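Local coordinates for protein predicted sugar phosphatases of the HAD superfamily (Cytophaga hutchinsonii, PDB 2HX1) that probably hydrolyses sugar phosphates or similar phosphate esters, as a magnesium-binding phosphatase of the HAD superfamily, at residues 101-106 and 136-141; 132-137 and 158-163; 152-157 and 193-198; 163-168 and 198-203. One frame throughout, in Å; residues are numbered along the deposited sequence.

Interaction 1 of 4, residues 101-106 and 136-141; sequences AYLGTA and LVLLDD. With EDO (1,2-ethanediol), chain N.
Backbone hydrogen bonds carry most of this contact. V137 N donates to A101 O over 2.7 Å, nearly along the C=O axis, and L103 N reaches V137 O at 3.0 Å. L103 O then takes two donors: L139 N comes at 2.8 Å almost head-on, while D140 N sits on a lone pair at 3.2 Å. L139 has left the extended conformation (psi -36°), which turns two successive N-H groups toward one carbonyl.

Side chains pair on both faces. L103 and L138 lie side by side and point the same way, with L103 CD1 3.7 Å from L138 CD1, while small A101 leaves room for L136 CD1 to swing in. On the other face, Y102 CB meets V137 CG2 at 3.6 Å. Y102 CG sits in the crowded position between N and the carbonyl carbon (chi1 70°), so the ring leads away from 136-141 and turns an edge to G104 C.

Strands 98-103 and 133-138 are parallel neighbours in the five-stranded sheet of the second alpha/beta domain, consistent with a C2-type HAD cap. Helix 146-159 covers L103 through L150 and T153, and helix 184-195 covers L138.

Past the strands the chains stay close because G104 has no CB: D140 CB packs 3.8 Å from G104 CA. D140 OD1 is held by E142 N and also accepts from O2 of an ethanediol, probably from the crystallisation liquor, itself bonded to Y173 OH. T105 is the N-cap of helix 106-110, its hydroxyl capping a backbone N just beyond the segment, and A109 of that helix backs Y102.

Interaction 2 of 4, residues 132-137 and 158-163; sequences EVNALV and RKRTIP
V133 O is gripped by two nitrogens of one guanidinium. R160 NE donates to V133 O at 3.0 Å and lies in the carbonyl plane; R160 NH2 donates to V133 O at 2.9 Å from 53° above that plane. Both bonds are bent, yet V133 O stays close to the guanidinium plane. Arginine suits the place because its long chain can bring two N-H groups of one edge to a single carbonyl, at the price of bending both bonds.

The contact belongs to the beta-alpha-beta unit formed by strand 133-138, helix 146-159 and strand 164-167: residues 160-163 bring the chain from the helix end back to the sheet. R160 is the first residue off the helix, and bends at chi2 and chi3 fold its side chain back over the strand's start. The N134 side chain runs alongside, its amide plane 51° from the guanidinium, with ND2 donating to G97 O.

I162 packs between turn and strand. Its CG1 takes the crowded position between N and the carbonyl carbon, carrying CD1 to within 3.9 Å of V133 CG1, and its CG2 rests 3.4 Å from V133 O. A branched apolar side chain thus suits this angle of the chain, under cover of L157. P163 follows with no N-H to satisfy; its CD lies 3.4 Å from N134 O and its CG 3.9 Å from A135 CB. Pairing with the next strand starts where L136 N donates to P163 O at 3.0 Å, nearly along the C=O axis and almost straight (170°).

Interaction 3 of 4, residues 152-157 and 193-198; sequences KTVNLL and SILGRR
Two helices of the cap-like alpha/beta domain, 146-159 and 184-195, lie on the same face of its parallel sheet and meet here through a few branched side chains. L157 and L195 share one conformation, each with CG anti to the carbonyl carbon and the chain then extended through chi2. They cross at about a right angle, so that L157 CD1 touches L195 CD1 at 3.6 Å. V154 has CG1 anti to its backbone N (chi1 164°) and slides past L195 in the opposite direction, its CG1 4.2 Å from L195 CD2. On the other branch, V154 CG2 stands 4.3 Å from I194 CG2, and the end of I194 leads away toward T172 of the second subunit.

G196, with positive phi (91°), ends the second helix, and R198 then reaches back. Its CG is anti to N, a bend at chi2 (75°) redirects the chain, and the guanidinium slips beside L157. The flat cation suits this place: its face accepts a methyl while its rim keeps polar partners. NH1 donates to I162 O, and R198 NE donates to a water O at 3.0 Å. Over the face, near the rim, L157 CD2 lies 3.5 Å from R198 NH2.

Interaction 4 of 4, residues 163-168 and 198-203; sequences PAIVAN and RFIRFG. With EDO (1,2-ethanediol), chain M.
P163 opens the contact with its ring, CB lying 3.6 Å from I200 CD1. Before regular bonding begins, a water bridges the strands, accepting from A164 N and donating to R198 O. A164 CB lies over the face of the F199 ring, a CH-pi contact 3.8 Å from the ring centroid; a methyl is small enough to let the ring lie flat upon it. A164 O takes I200 N at 2.7 Å, and pairing runs on from there.

I165 points to the other face, where its CG2 presses to 3.4 Å from F202 CE2, an apolar cluster that Y90 of helix 83-94 completes. V166 N donates to I200 O, and V166 O receives F202 N. V166 CG1, in the crowded position, turns under R201: it sits 3.7 Å from R201 CG and beneath the centre of the guanidinium face. The extended R201 chain carries NH2 on to a salt bridge with E192. A167, small where helix 83-94 comes close, precedes N168, whose N bonds F202 O at 2.9 Å. N168 OD1 accepts from R201 NH1 at 3.2 Å, the amide and guanidinium planes nearly perpendicular (87°), while ND2 reaches K204 O.

O1 of an ethanediol, probably from the crystallisation liquor, donates to F199 O, and K244 NZ of the third subunit bonds R201 O. Beside 164-167, strand 199-202 is the edge of the five-stranded parallel sheet within this chain, and both run toward the HAD core domain, where D20, F22 and D233 hold the magnesium ion about 11 Å from the N168 side chain.

Three of the contacts follow one parallel sheet: interaction 1 joins strands 98-103 and 133-138, interaction 2 brings the chain from helix 146-159 back beside 133-138, and interaction 4 adds 199-202 to 164-167. Interaction 3 lies over one face, where T153 and L157 pack on L136. Interactions 1 and 4 are buried and rest on regular backbone bonding; L136 and L138 bond to I165, linking them. Interaction 2 is only partly buried and combines an arginine side chain with one backbone bond, whereas interaction 3 is buried but mainly apolar. R198 is shared by 3 and 4 and ties them to the turn of interaction 2. Interactions 1 to 3 touch the second subunit and 2 to 4 the third.

Interaction 1 of 4, residues 101-106 and 136-141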
# COMPACT_ATOMS: atom_id res chain seq x y z
N ALA A 101 4.82 3.52 -27.61
CA ALA A 101 6.10 3.11 -27.04
C ALA A 101 5.94 1.76 -26.32
O ALA A 101 4.88 1.46 -25.77
CB ALA A 101 6.63 4.21 -26.10
N TYR A 102 6.95 0.92 -26.36
CA TYR A 102 6.84 -0.35 -25.69
C TYR A 102 8.09 -0.75 -24.94
O TYR A 102 9.20 -0.38 -25.30
CB TYR A 102 6.44 -1.47 -26.66
CG TYR A 102 7.50 -1.88 -27.68
CD1 TYR A 102 8.43 -2.85 -27.38
CD2 TYR A 102 7.52 -1.31 -28.96
CE1 TYR A 102 9.39 -3.25 -28.32
CE2 TYR A 102 8.45 -1.69 -29.89
CZ TYR A 102 9.38 -2.66 -29.57
OH TYR A 102 10.31 -3.04 -30.50
N LEU A 103 7.87 -1.54 -23.90
CA LEU A 103 8.91 -2.23 -23.18
C LEU A 103 8.76 -3.72 -23.48
O LEU A 103 7.77 -4.35 -23.13
CB LEU A 103 8.82 -1.94 -21.67
CG LEU A 103 9.27 -0.57 -21.17
CD1 LEU A 103 9.26 -0.53 -19.65
CD2 LEU A 103 10.67 -0.15 -21.72
N GLY A 104 9.75 -4.28 -24.17
CA GLY A 104 9.70 -5.68 -24.60
C GLY A 104 10.66 -5.94 -25.75
O GLY A 104 11.61 -5.18 -25.94
N THR A 105 10.39 -7.01 -26.49
CA THR A 105 11.14 -7.40 -27.68
C THR A 105 10.37 -6.99 -28.94
O THR A 105 9.14 -6.83 -28.92
CB THR A 105 11.35 -8.95 -27.76
OG1 THR A 105 10.10 -9.63 -27.58
CG2 THR A 105 12.36 -9.44 -26.71
N ALA A 106 11.10 -6.85 -30.04
CA ALA A 106 10.47 -6.55 -31.32
C ALA A 106 9.40 -7.59 -31.65
O ALA A 106 8.32 -7.21 -32.11
CB ALA A 106 11.54 -6.47 -32.45
N LEU A 136 1.84 3.94 -24.07
CA LEU A 136 2.95 3.08 -23.67
C LEU A 136 2.38 1.70 -23.39
O LEU A 136 1.42 1.58 -22.64
CB LEU A 136 3.59 3.63 -22.39
CG LEU A 136 4.55 2.69 -21.65
CD1 LEU A 136 5.80 2.47 -22.52
CD2 LEU A 136 4.89 3.25 -20.27
N VAL A 137 2.98 0.66 -23.98
CA VAL A 137 2.63 -0.73 -23.61
C VAL A 137 3.80 -1.51 -23.04
O VAL A 137 4.90 -1.46 -23.58
CB VAL A 137 2.00 -1.48 -24.78
CG1 VAL A 137 0.76 -0.78 -25.18
CG2 VAL A 137 2.95 -1.53 -25.99
N LEU A 138 3.55 -2.21 -21.94
CA LEU A 138 4.52 -3.14 -21.35
C LEU A 138 4.19 -4.58 -21.81
O LEU A 138 3.10 -5.08 -21.57
CB LEU A 138 4.53 -3.00 -19.82
CG LEU A 138 5.63 -2.09 -19.25
CD1 LEU A 138 5.62 -0.77 -20.00
CD2 LEU A 138 5.47 -1.88 -17.75
N LEU A 139 5.13 -5.21 -22.53
CA LEU A 139 4.83 -6.48 -23.25
C LEU A 139 5.67 -7.67 -22.78
O LEU A 139 5.18 -8.81 -22.78
CB LEU A 139 5.05 -6.31 -24.76
CG LEU A 139 4.19 -5.28 -25.49
CD1 LEU A 139 4.77 -5.07 -26.85
CD2 LEU A 139 2.73 -5.77 -25.60
N ASP A 140 6.93 -7.41 -22.43
CA ASP A 140 7.87 -8.48 -22.08
C ASP A 140 8.95 -7.89 -21.14
O ASP A 140 9.33 -6.76 -21.28
CB ASP A 140 8.49 -9.06 -23.36
CG ASP A 140 9.12 -10.43 -23.16
OD1 ASP A 140 10.10 -10.53 -22.41
OD2 ASP A 140 8.66 -11.42 -23.78
N ASP A 141 9.40 -8.67 -20.16
CA ASP A 141 10.47 -8.24 -19.26
C ASP A 141 11.84 -8.20 -19.95
O ASP A 141 12.75 -7.47 -19.52
CB ASP A 141 10.53 -9.13 -18.01
CG ASP A 141 10.81 -10.59 -18.36
OD1 ASP A 141 9.90 -11.21 -18.92
OD2 ASP A 141 11.91 -11.09 -18.06
C1 EDO N . 11.33 -15.46 -21.67
O1 EDO N . 11.27 -15.60 -20.24
C2 EDO N . 10.38 -14.36 -22.12
O2 EDO N . 10.07 -13.46 -21.03

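Interaction 2 of 4, residues 132-137 and 158-163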
# COMPACT_ATOMS: atom_id res chain seq x y z
N GLU A 132 4.91 12.83 -30.11
CA GLU A 132 4.07 11.98 -30.91
C GLU A 132 3.73 10.67 -30.20
O GLU A 132 2.97 9.88 -30.74
CB GLU A 132 4.78 11.70 -32.23
CG GLU A 132 4.55 12.78 -33.27
CD GLU A 132 3.19 12.62 -33.97
OE1 GLU A 132 3.05 11.68 -34.81
OE2 GLU A 132 2.29 13.43 -33.66
N VAL A 133 4.27 10.44 -29.00
CA VAL A 133 4.00 9.19 -28.30
C VAL A 133 2.65 9.30 -27.63
O VAL A 133 2.47 10.09 -26.72
CB VAL A 133 5.06 8.83 -27.25
CG1 VAL A 133 4.64 7.58 -26.47
CG2 VAL A 133 6.41 8.60 -27.88
N ASN A 134 1.72 8.43 -28.04
CA ASN A 134 0.32 8.52 -27.60
C ASN A 134 -0.10 7.38 -26.69
O ASN A 134 -1.21 7.38 -26.16
CB ASN A 134 -0.58 8.58 -28.83
CG ASN A 134 -0.33 9.82 -29.67
OD1 ASN A 134 0.14 10.84 -29.17
ND2 ASN A 134 -0.60 9.73 -30.95
N ALA A 135 0.80 6.42 -26.49
CA ALA A 135 0.55 5.34 -25.53
C ALA A 135 1.85 4.62 -25.21
O ALA A 135 2.83 4.66 -25.98
CB ALA A 135 -0.53 4.32 -26.04
N LEU A 136 1.84 3.94 -24.07
CA LEU A 136 2.95 3.08 -23.67
C LEU A 136 2.38 1.70 -23.39
O LEU A 136 1.42 1.58 -22.64
CB LEU A 136 3.59 3.63 -22.39
CG LEU A 136 4.55 2.69 -21.65
CD1 LEU A 136 5.80 2.47 -22.52
CD2 LEU A 136 4.89 3.25 -20.27
N VAL A 137 2.98 0.66 -23.98
CA VAL A 137 2.63 -0.73 -23.61
C VAL A 137 3.80 -1.51 -23.04
O VAL A 137 4.90 -1.46 -23.58
CB VAL A 137 2.00 -1.48 -24.78
CG1 VAL A 137 0.76 -0.78 -25.18
CG2 VAL A 137 2.95 -1.53 -25.99
N ARG A 158 5.84 10.96 -16.78
CA ARG A 158 5.82 12.27 -16.14
C ARG A 158 5.57 13.36 -17.18
O ARG A 158 5.00 14.40 -16.84
CB ARG A 158 7.15 12.56 -15.45
CG ARG A 158 7.34 11.76 -14.12
CD ARG A 158 8.74 11.93 -13.49
NE ARG A 158 8.98 13.32 -13.07
CZ ARG A 158 9.64 14.23 -13.79
NH1 ARG A 158 10.20 13.91 -14.97
NH2 ARG A 158 9.75 15.47 -13.33
N LYS A 159 5.98 13.14 -18.43
CA LYS A 159 5.91 14.16 -19.47
C LYS A 159 4.75 14.01 -20.42
O LYS A 159 4.39 14.99 -21.09
CB LYS A 159 7.19 14.19 -20.30
CG LYS A 159 8.44 14.60 -19.55
CD LYS A 159 9.64 14.28 -20.40
CE LYS A 159 10.91 14.89 -19.86
NZ LYS A 159 12.10 14.40 -20.64
N ARG A 160 4.20 12.81 -20.56
CA ARG A 160 3.13 12.59 -21.53
C ARG A 160 1.85 12.09 -20.85
O ARG A 160 1.87 11.13 -20.08
CB ARG A 160 3.57 11.63 -22.64
CG ARG A 160 4.67 12.20 -23.54
CD ARG A 160 4.16 13.29 -24.48
NE ARG A 160 3.24 12.73 -25.47
CZ ARG A 160 2.26 13.42 -26.06
NH1 ARG A 160 2.07 14.69 -25.77
NH2 ARG A 160 1.46 12.84 -26.93
N THR A 161 0.74 12.73 -21.15
CA THR A 161 -0.52 12.35 -20.56
C THR A 161 -1.13 11.29 -21.47
O THR A 161 -1.89 11.59 -22.37
CB THR A 161 -1.40 13.59 -20.35
OG1 THR A 161 -0.69 14.47 -19.49
CG2 THR A 161 -2.77 13.25 -19.70
N ILE A 162 -0.72 10.04 -21.26
CA ILE A 162 -1.05 8.94 -22.18
C ILE A 162 -1.40 7.68 -21.37
O ILE A 162 -0.95 7.52 -20.24
CB ILE A 162 0.15 8.62 -23.16
CG1 ILE A 162 1.37 8.14 -22.36
CG2 ILE A 162 0.45 9.81 -24.06
CD1 ILE A 162 2.65 7.97 -23.12
N PRO A 163 -2.18 6.76 -21.95
CA PRO A 163 -2.41 5.50 -21.25
C PRO A 163 -1.15 4.62 -21.16
O PRO A 163 -0.40 4.50 -22.13
CB PRO A 163 -3.49 4.82 -22.10
CG PRO A 163 -3.29 5.35 -23.44
CD PRO A 163 -2.89 6.79 -23.24

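Interaction 3 of 4, residues 152-157 and 193-198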
# COMPACT_ATOMS: atom_id res chain seq x y z
N LYS A 152 13.76 5.95 -18.36
CA LYS A 152 13.09 6.69 -19.45
C LYS A 152 11.56 6.56 -19.36
O LYS A 152 10.86 7.49 -19.68
CB LYS A 152 13.52 6.20 -20.85
CG LYS A 152 14.83 6.78 -21.38
CD LYS A 152 15.09 6.37 -22.87
CE LYS A 152 15.61 7.58 -23.71
NZ LYS A 152 16.30 7.23 -25.01
N THR A 153 11.04 5.41 -18.94
CA THR A 153 9.58 5.22 -18.82
C THR A 153 9.00 6.08 -17.71
O THR A 153 7.94 6.72 -17.87
CB THR A 153 9.24 3.75 -18.55
OG1 THR A 153 9.71 2.97 -19.65
CG2 THR A 153 7.73 3.52 -18.39
N VAL A 154 9.71 6.18 -16.59
CA VAL A 154 9.29 7.10 -15.54
C VAL A 154 9.17 8.51 -16.12
O VAL A 154 8.14 9.17 -15.95
CB VAL A 154 10.22 7.04 -14.29
CG1 VAL A 154 10.06 8.26 -13.35
CG2 VAL A 154 9.96 5.77 -13.51
N ASN A 155 10.20 8.97 -16.83
CA ASN A 155 10.17 10.31 -17.38
C ASN A 155 9.14 10.50 -18.51
O ASN A 155 8.52 11.56 -18.61
CB ASN A 155 11.55 10.70 -17.84
CG ASN A 155 12.48 10.96 -16.67
OD1 ASN A 155 12.19 11.82 -15.83
ND2 ASN A 155 13.57 10.20 -16.60
N LEU A 156 8.94 9.46 -19.32
CA LEU A 156 7.95 9.50 -20.39
C LEU A 156 6.56 9.76 -19.83
O LEU A 156 5.80 10.57 -20.37
CB LEU A 156 7.93 8.18 -21.14
CG LEU A 156 6.87 8.03 -22.23
CD1 LEU A 156 7.01 9.14 -23.31
CD2 LEU A 156 7.01 6.64 -22.81
N LEU A 157 6.25 9.05 -18.75
CA LEU A 157 4.93 9.14 -18.13
C LEU A 157 4.74 10.41 -17.29
O LEU A 157 3.61 10.84 -17.05
CB LEU A 157 4.70 7.90 -17.26
CG LEU A 157 4.56 6.58 -18.04
CD1 LEU A 157 4.38 5.42 -17.06
CD2 LEU A 157 3.41 6.68 -19.07
N SER A 193 5.38 1.60 -8.03
CA SER A 193 5.89 1.89 -6.67
C SER A 193 6.58 3.26 -6.60
O SER A 193 6.64 3.84 -5.54
CB SER A 193 6.82 0.77 -6.17
OG SER A 193 8.09 0.82 -6.81
N ILE A 194 7.05 3.76 -7.74
CA ILE A 194 7.69 5.08 -7.87
C ILE A 194 6.64 6.15 -8.23
O ILE A 194 6.58 7.20 -7.62
CB ILE A 194 8.78 5.04 -9.02
CG1 ILE A 194 9.87 4.00 -8.76
CG2 ILE A 194 9.47 6.40 -9.24
CD1 ILE A 194 10.46 4.02 -7.36
N LEU A 195 5.82 5.87 -9.23
CA LEU A 195 4.89 6.86 -9.79
C LEU A 195 3.54 6.90 -9.12
O LEU A 195 2.79 7.85 -9.33
CB LEU A 195 4.65 6.56 -11.29
CG LEU A 195 5.75 6.94 -12.29
CD1 LEU A 195 5.34 6.58 -13.74
CD2 LEU A 195 6.06 8.41 -12.17
N GLY A 196 3.18 5.87 -8.36
CA GLY A 196 1.78 5.61 -7.99
C GLY A 196 1.08 4.70 -9.01
O GLY A 196 1.64 4.31 -10.02
N ARG A 197 -0.16 4.32 -8.72
CA ARG A 197 -0.95 3.51 -9.66
C ARG A 197 -1.17 4.30 -10.94
O ARG A 197 -1.45 5.50 -10.92
CB ARG A 197 -2.31 3.17 -9.05
CG ARG A 197 -3.25 2.41 -9.99
CD ARG A 197 -4.28 1.60 -9.21
NE ARG A 197 -5.17 2.45 -8.41
CZ ARG A 197 -6.39 2.85 -8.77
NH1 ARG A 197 -6.91 2.48 -9.94
NH2 ARG A 197 -7.10 3.63 -7.95
N ARG A 198 -1.06 3.61 -12.06
CA ARG A 198 -0.89 4.33 -13.32
C ARG A 198 -1.12 3.45 -14.55
O ARG A 198 -1.31 3.99 -15.64
CB ARG A 198 0.53 4.96 -13.34
CG ARG A 198 0.90 5.75 -14.64
CD ARG A 198 0.21 7.08 -14.70
NE ARG A 198 0.69 7.94 -15.79
CZ ARG A 198 0.31 7.83 -17.06
NH1 ARG A 198 -0.53 6.88 -17.41
NH2 ARG A 198 0.78 8.67 -17.97
O HOH W 1 2.17 9.82 -14.05

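Interaction 4 of 4, residues 163-168 and 198-203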
# COMPACT_ATOMS: atom_id res chain seq x y z
N PRO A 163 -2.18 6.76 -21.95
CA PRO A 163 -2.41 5.50 -21.25
C PRO A 163 -1.15 4.62 -21.16
O PRO A 163 -0.40 4.50 -22.13
CB PRO A 163 -3.49 4.82 -22.10
CG PRO A 163 -3.29 5.35 -23.44
CD PRO A 163 -2.89 6.79 -23.24
N ALA A 164 -0.91 4.06 -19.99
CA ALA A 164 0.11 3.04 -19.79
C ALA A 164 -0.62 1.72 -19.57
O ALA A 164 -1.45 1.61 -18.65
CB ALA A 164 1.01 3.39 -18.60
N ILE A 165 -0.33 0.74 -20.43
CA ILE A 165 -1.06 -0.55 -20.48
C ILE A 165 -0.11 -1.74 -20.21
O ILE A 165 1.02 -1.81 -20.73
CB ILE A 165 -1.72 -0.73 -21.89
CG1 ILE A 165 -2.69 0.40 -22.21
CG2 ILE A 165 -2.53 -2.05 -22.03
CD1 ILE A 165 -3.03 0.47 -23.67
N VAL A 166 -0.55 -2.71 -19.42
CA VAL A 166 0.17 -3.97 -19.26
C VAL A 166 -0.85 -5.10 -19.09
O VAL A 166 -1.94 -4.87 -18.58
CB VAL A 166 1.16 -3.89 -18.01
CG1 VAL A 166 0.39 -3.75 -16.67
CG2 VAL A 166 2.10 -5.12 -17.97
N ALA A 167 -0.47 -6.31 -19.48
CA ALA A 167 -1.20 -7.55 -19.12
C ALA A 167 -1.04 -7.79 -17.63
O ALA A 167 0.06 -7.63 -17.08
CB ALA A 167 -0.63 -8.75 -19.87
N ASN A 168 -2.11 -8.21 -16.98
CA ASN A 168 -2.12 -8.38 -15.53
C ASN A 168 -1.45 -9.68 -15.13
O ASN A 168 -2.09 -10.56 -14.53
CB ASN A 168 -3.55 -8.35 -15.01
CG ASN A 168 -3.61 -8.19 -13.51
OD1 ASN A 168 -2.87 -7.40 -12.95
ND2 ASN A 168 -4.49 -8.93 -12.85
N ARG A 198 -1.06 3.61 -12.06
CA ARG A 198 -0.89 4.33 -13.32
C ARG A 198 -1.12 3.45 -14.55
O ARG A 198 -1.31 3.99 -15.64
CB ARG A 198 0.53 4.96 -13.34
CG ARG A 198 0.90 5.75 -14.64
CD ARG A 198 0.21 7.08 -14.70
NE ARG A 198 0.69 7.94 -15.79
CZ ARG A 198 0.31 7.83 -17.06
NH1 ARG A 198 -0.53 6.88 -17.41
NH2 ARG A 198 0.78 8.67 -17.97
N PHE A 199 -1.07 2.11 -14.38
CA PHE A 199 -1.30 1.18 -15.49
C PHE A 199 -2.73 0.72 -15.56
O PHE A 199 -3.36 0.41 -14.54
CB PHE A 199 -0.35 -0.02 -15.44
CG PHE A 199 1.03 0.33 -15.87
CD1 PHE A 199 1.88 1.01 -15.01
CD2 PHE A 199 1.47 0.02 -17.13
CE1 PHE A 199 3.16 1.37 -15.41
CE2 PHE A 199 2.75 0.40 -17.56
CZ PHE A 199 3.60 1.06 -16.70
N ILE A 200 -3.26 0.77 -16.77
CA ILE A 200 -4.45 0.02 -17.15
C ILE A 200 -4.01 -1.42 -17.31
O ILE A 200 -3.11 -1.72 -18.11
CB ILE A 200 -5.04 0.47 -18.51
CG1 ILE A 200 -5.45 1.97 -18.48
CG2 ILE A 200 -6.27 -0.40 -18.84
CD1 ILE A 200 -5.22 2.73 -19.78
N ARG A 201 -4.62 -2.29 -16.53
CA ARG A 201 -4.28 -3.71 -16.55
C ARG A 201 -5.40 -4.54 -17.20
O ARG A 201 -6.54 -4.43 -16.81
CB ARG A 201 -4.06 -4.17 -15.11
CG ARG A 201 -2.68 -3.72 -14.56
CD ARG A 201 -2.54 -3.94 -13.09
NE ARG A 201 -1.22 -3.52 -12.62
CZ ARG A 201 -0.16 -4.31 -12.47
NH1 ARG A 201 -0.22 -5.61 -12.74
NH2 ARG A 201 0.99 -3.79 -12.03
N PHE A 202 -5.05 -5.36 -18.18
CA PHE A 202 -6.02 -6.18 -18.90
C PHE A 202 -5.82 -7.63 -18.55
O PHE A 202 -4.68 -8.08 -18.36
CB PHE A 202 -5.87 -6.01 -20.42
CG PHE A 202 -6.30 -4.64 -20.93
CD1 PHE A 202 -7.55 -4.12 -20.64
CD2 PHE A 202 -5.46 -3.90 -21.74
CE1 PHE A 202 -7.97 -2.88 -21.13
CE2 PHE A 202 -5.86 -2.66 -22.24
CZ PHE A 202 -7.11 -2.16 -21.93
N GLY A 203 -6.93 -8.34 -18.47
CA GLY A 203 -6.92 -9.77 -18.25
C GLY A 203 -7.51 -10.11 -16.92
O GLY A 203 -7.97 -9.23 -16.18
C1 EDO M . -5.64 3.07 -13.36
O1 EDO M . -5.36 1.67 -13.28
C2 EDO M . -4.82 3.70 -14.49
O2 EDO M . -4.22 4.91 -14.03
O HOH W 2 -2.75 4.84 -17.80